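Local atomic coordinates of Old Yellow Enzyme (Pichia, PDB entry 6AGZ), a protein that probably catalyses the asymmetric reduction of the carbon-carbon double bond of enone compounds as an FMN-dependent old yellow enzyme of TIM-barrel fold. Residues Asn39-Ser51 with Ala395-Ala405. Sequence-based numbering, arbitrary orientation.
Sequences NTSDFVATDSMLS and AIALKTPQPLA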
# COMPACT_ATOMS: atom_id res chain seq x y z
N ASN A 39 -27.42 -10.28 -25.20
CA ASN A 39 -28.64 -9.50 -25.09
C ASN A 39 -29.12 -9.11 -26.49
O ASN A 39 -28.41 -9.26 -27.48
CB ASN A 39 -28.42 -8.24 -24.24
CG ASN A 39 -27.89 -8.55 -22.86
OD1 ASN A 39 -28.64 -8.61 -21.89
ND2 ASN A 39 -26.58 -8.75 -22.76
N THR A 40 -30.35 -8.60 -26.56
CA THR A 40 -30.86 -8.10 -27.82
C THR A 40 -30.12 -6.81 -28.21
O THR A 40 -29.38 -6.22 -27.42
CB THR A 40 -32.36 -7.83 -27.74
OG1 THR A 40 -32.61 -6.81 -26.77
CG2 THR A 40 -33.10 -9.10 -27.33
N SER A 41 -30.34 -6.38 -29.45
CA SER A 41 -29.84 -5.06 -29.85
C SER A 41 -30.49 -3.95 -29.04
O SER A 41 -29.95 -2.84 -28.98
CB SER A 41 -30.08 -4.84 -31.35
OG SER A 41 -31.46 -4.69 -31.63
N ASP A 42 -31.63 -4.23 -28.42
CA ASP A 42 -32.29 -3.32 -27.49
C ASP A 42 -31.70 -3.38 -26.09
O ASP A 42 -32.21 -2.69 -25.19
CB ASP A 42 -33.79 -3.65 -27.42
CG ASP A 42 -34.65 -2.55 -27.99
OD1 ASP A 42 -34.10 -1.63 -28.63
OD2 ASP A 42 -35.88 -2.60 -27.79
N PHE A 43 -30.66 -4.19 -25.88
CA PHE A 43 -30.02 -4.38 -24.58
C PHE A 43 -30.97 -5.04 -23.58
O PHE A 43 -30.97 -4.72 -22.39
CB PHE A 43 -29.47 -3.07 -24.02
CG PHE A 43 -28.76 -2.23 -25.04
CD1 PHE A 43 -27.54 -2.63 -25.57
CD2 PHE A 43 -29.31 -1.04 -25.47
CE1 PHE A 43 -26.89 -1.86 -26.51
CE2 PHE A 43 -28.66 -0.26 -26.42
CZ PHE A 43 -27.45 -0.67 -26.94
N VAL A 44 -31.78 -5.98 -24.06
CA VAL A 44 -32.73 -6.72 -23.23
C VAL A 44 -32.21 -8.14 -23.05
O VAL A 44 -31.74 -8.77 -24.01
CB VAL A 44 -34.14 -6.73 -23.86
CG1 VAL A 44 -35.13 -7.45 -22.96
CG2 VAL A 44 -34.61 -5.30 -24.13
N ALA A 45 -32.30 -8.65 -21.82
CA ALA A 45 -31.86 -10.01 -21.54
C ALA A 45 -32.73 -11.02 -22.27
O ALA A 45 -33.93 -10.80 -22.49
CB ALA A 45 -31.89 -10.27 -20.03
N THR A 46 -32.13 -12.14 -22.64
CA THR A 46 -32.76 -13.12 -23.51
C THR A 46 -33.00 -14.44 -22.78
O THR A 46 -32.44 -14.70 -21.71
CB THR A 46 -31.92 -13.37 -24.76
OG1 THR A 46 -30.60 -13.78 -24.38
CG2 THR A 46 -31.83 -12.11 -25.61
N ASP A 47 -33.85 -15.27 -23.39
CA ASP A 47 -34.10 -16.61 -22.86
C ASP A 47 -32.81 -17.42 -22.81
O ASP A 47 -32.61 -18.24 -21.90
CB ASP A 47 -35.14 -17.32 -23.73
CG ASP A 47 -34.80 -17.28 -25.21
OD1 ASP A 47 -33.86 -16.54 -25.59
OD2 ASP A 47 -35.47 -17.98 -26.00
N SER A 48 -31.91 -17.20 -23.77
CA SER A 48 -30.61 -17.86 -23.75
C SER A 48 -29.84 -17.50 -22.48
O SER A 48 -29.23 -18.36 -21.84
CB SER A 48 -29.80 -17.46 -24.99
OG SER A 48 -30.49 -17.81 -26.18
N MET A 49 -29.85 -16.22 -22.11
CA MET A 49 -29.20 -15.80 -20.87
C MET A 49 -29.89 -16.42 -19.66
O MET A 49 -29.23 -16.77 -18.67
CB MET A 49 -29.20 -14.28 -20.77
CG MET A 49 -28.35 -13.59 -21.83
SD MET A 49 -28.60 -11.81 -21.85
CE MET A 49 -28.25 -11.40 -20.15
N LEU A 50 -31.21 -16.56 -19.71
CA LEU A 50 -31.94 -17.15 -18.60
C LEU A 50 -31.53 -18.60 -18.37
O LEU A 50 -31.25 -19.00 -17.23
CB LEU A 50 -33.45 -17.04 -18.84
CG LEU A 50 -34.37 -17.51 -17.71
CD1 LEU A 50 -33.79 -17.16 -16.36
CD2 LEU A 50 -35.75 -16.90 -17.86
N SER A 51 -31.47 -19.39 -19.44
CA SER A 51 -30.97 -20.76 -19.30
C SER A 51 -29.51 -20.76 -18.89
O SER A 51 -29.07 -21.61 -18.10
CB SER A 51 -31.17 -21.52 -20.61
OG SER A 51 -30.55 -22.79 -20.55
N ALA A 395 -29.23 -27.73 -32.91
CA ALA A 395 -30.49 -27.00 -32.80
C ALA A 395 -30.33 -25.75 -31.94
O ALA A 395 -30.73 -24.65 -32.35
CB ALA A 395 -31.58 -27.91 -32.24
N ILE A 396 -29.75 -25.90 -30.75
CA ILE A 396 -29.60 -24.75 -29.86
C ILE A 396 -28.61 -23.74 -30.45
O ILE A 396 -28.83 -22.53 -30.37
CB ILE A 396 -29.18 -25.19 -28.45
CG1 ILE A 396 -28.72 -26.65 -28.46
CG2 ILE A 396 -30.31 -24.98 -27.46
CD1 ILE A 396 -27.23 -26.80 -28.57
N ALA A 397 -27.53 -24.23 -31.05
CA ALA A 397 -26.50 -23.33 -31.58
C ALA A 397 -27.06 -22.38 -32.63
O ALA A 397 -26.57 -21.25 -32.77
CB ALA A 397 -25.34 -24.14 -32.16
N LEU A 398 -28.07 -22.81 -33.38
CA LEU A 398 -28.66 -22.00 -34.44
C LEU A 398 -29.99 -21.37 -34.04
O LEU A 398 -30.56 -20.61 -34.83
CB LEU A 398 -28.84 -22.84 -35.71
CG LEU A 398 -27.54 -23.35 -36.33
CD1 LEU A 398 -27.82 -24.31 -37.47
CD2 LEU A 398 -26.67 -22.19 -36.80
N LYS A 399 -30.49 -21.66 -32.85
CA LYS A 399 -31.72 -21.02 -32.39
C LYS A 399 -31.44 -19.56 -32.05
O LYS A 399 -30.43 -19.23 -31.43
CB LYS A 399 -32.28 -21.74 -31.16
CG LYS A 399 -33.79 -21.59 -30.99
CD LYS A 399 -34.21 -21.73 -29.54
CE LYS A 399 -33.74 -23.03 -28.93
NZ LYS A 399 -34.61 -24.18 -29.29
N THR A 400 -32.35 -18.69 -32.48
CA THR A 400 -32.16 -17.26 -32.27
C THR A 400 -32.64 -16.87 -30.88
O THR A 400 -33.79 -17.17 -30.52
CB THR A 400 -32.92 -16.46 -33.32
OG1 THR A 400 -32.77 -17.10 -34.60
CG2 THR A 400 -32.38 -15.04 -33.41
N PRO A 401 -31.81 -16.24 -30.05
CA PRO A 401 -32.26 -15.82 -28.72
C PRO A 401 -33.43 -14.85 -28.81
O PRO A 401 -33.53 -14.04 -29.74
CB PRO A 401 -31.02 -15.15 -28.12
CG PRO A 401 -29.87 -15.76 -28.85
CD PRO A 401 -30.37 -15.99 -30.25
N GLN A 402 -34.32 -14.93 -27.82
CA GLN A 402 -35.51 -14.11 -27.75
C GLN A 402 -35.52 -13.31 -26.46
O GLN A 402 -35.15 -13.84 -25.40
CB GLN A 402 -36.78 -14.96 -27.84
CG GLN A 402 -36.87 -15.82 -29.09
CD GLN A 402 -37.16 -15.00 -30.33
OE1 GLN A 402 -37.84 -13.98 -30.26
NE2 GLN A 402 -36.66 -15.46 -31.47
N PRO A 403 -35.95 -12.05 -26.49
CA PRO A 403 -36.00 -11.26 -25.26
C PRO A 403 -37.02 -11.80 -24.28
O PRO A 403 -38.05 -12.37 -24.66
CB PRO A 403 -36.39 -9.86 -25.75
CG PRO A 403 -37.10 -10.10 -27.04
CD PRO A 403 -36.42 -11.29 -27.66
N LEU A 404 -36.72 -11.63 -22.99
CA LEU A 404 -37.60 -12.09 -21.94
C LEU A 404 -38.75 -11.13 -21.65
O LEU A 404 -39.68 -11.50 -20.93
CB LEU A 404 -36.80 -12.34 -20.66
CG LEU A 404 -35.80 -13.50 -20.74
CD1 LEU A 404 -34.81 -13.45 -19.59
CD2 LEU A 404 -36.55 -14.82 -20.76
N ALA A 405 -38.69 -9.91 -22.18
CA ALA A 405 -39.74 -8.93 -21.96
C ALA A 405 -39.71 -7.85 -23.04
O ALA A 405 -40.54 -6.95 -23.06
CB ALA A 405 -39.61 -8.30 -20.58
O HOH W 1 -34.45 -18.76 -28.34
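With CG of Asp47 turned in between its own backbone N and carbonyl carbon (chi1 52°), the carboxylate sits beside the N-terminal end of helix 47-57, where it meets Gln402 N. The case illustrates a general principle: a helix start offers N-H groups that a carboxylate or hydroxyl can answer, while a passing chain is bridged to the residue just before it. Asp47 OD1 accepts from Gln402 N at 2.8 Å, the donor standing above the carboxylate plane (40° out of it), and also takes a weak bond from Ser48 N. Asp47 grips Gln402 a second time through its backbone, Asp47 N donating to Gln402 O (2.8 Å), while a water donates to both Asp47 OD2 and Thr400 O. Gln402 N would probably lose its mate, and this water one acceptor, if an alanine stood at Asp47.

Leu404 has CG beside its backbone N (chi1 -67°), which carries its methyls over the start of the helix: Leu404 CD1 lies 3.4 Å from Thr46 O, and Leu404 CD2 meets Leu50 CD2 at 3.7 Å, the two side chains crossing at about a right angle. Leu404 N donates to Ala45 O (3.0 Å). Pro403 CB rests against Thr40 CG2 at 3.7 Å and against Val44 CG1, while Pro401 CB and CG touch Ser48 OG, which is bonded to Asn376.

Thr46 is the N-cap, its OG1 weakly accepting from Met49 N while bonded to Arg38 O; in return Thr46 N bonds weakly to Met49 SD, sulfur standing in for the usual side-chain oxygen. The arrangement thus joins a capping box to a single beta bridge, Thr46 with Pro403, made by the two backbone bonds flanking that pair, by which the C-terminal tail of this TIM-barrel flavoprotein is fastened across the start of the helix between barrel strands 29-31 and 63-70.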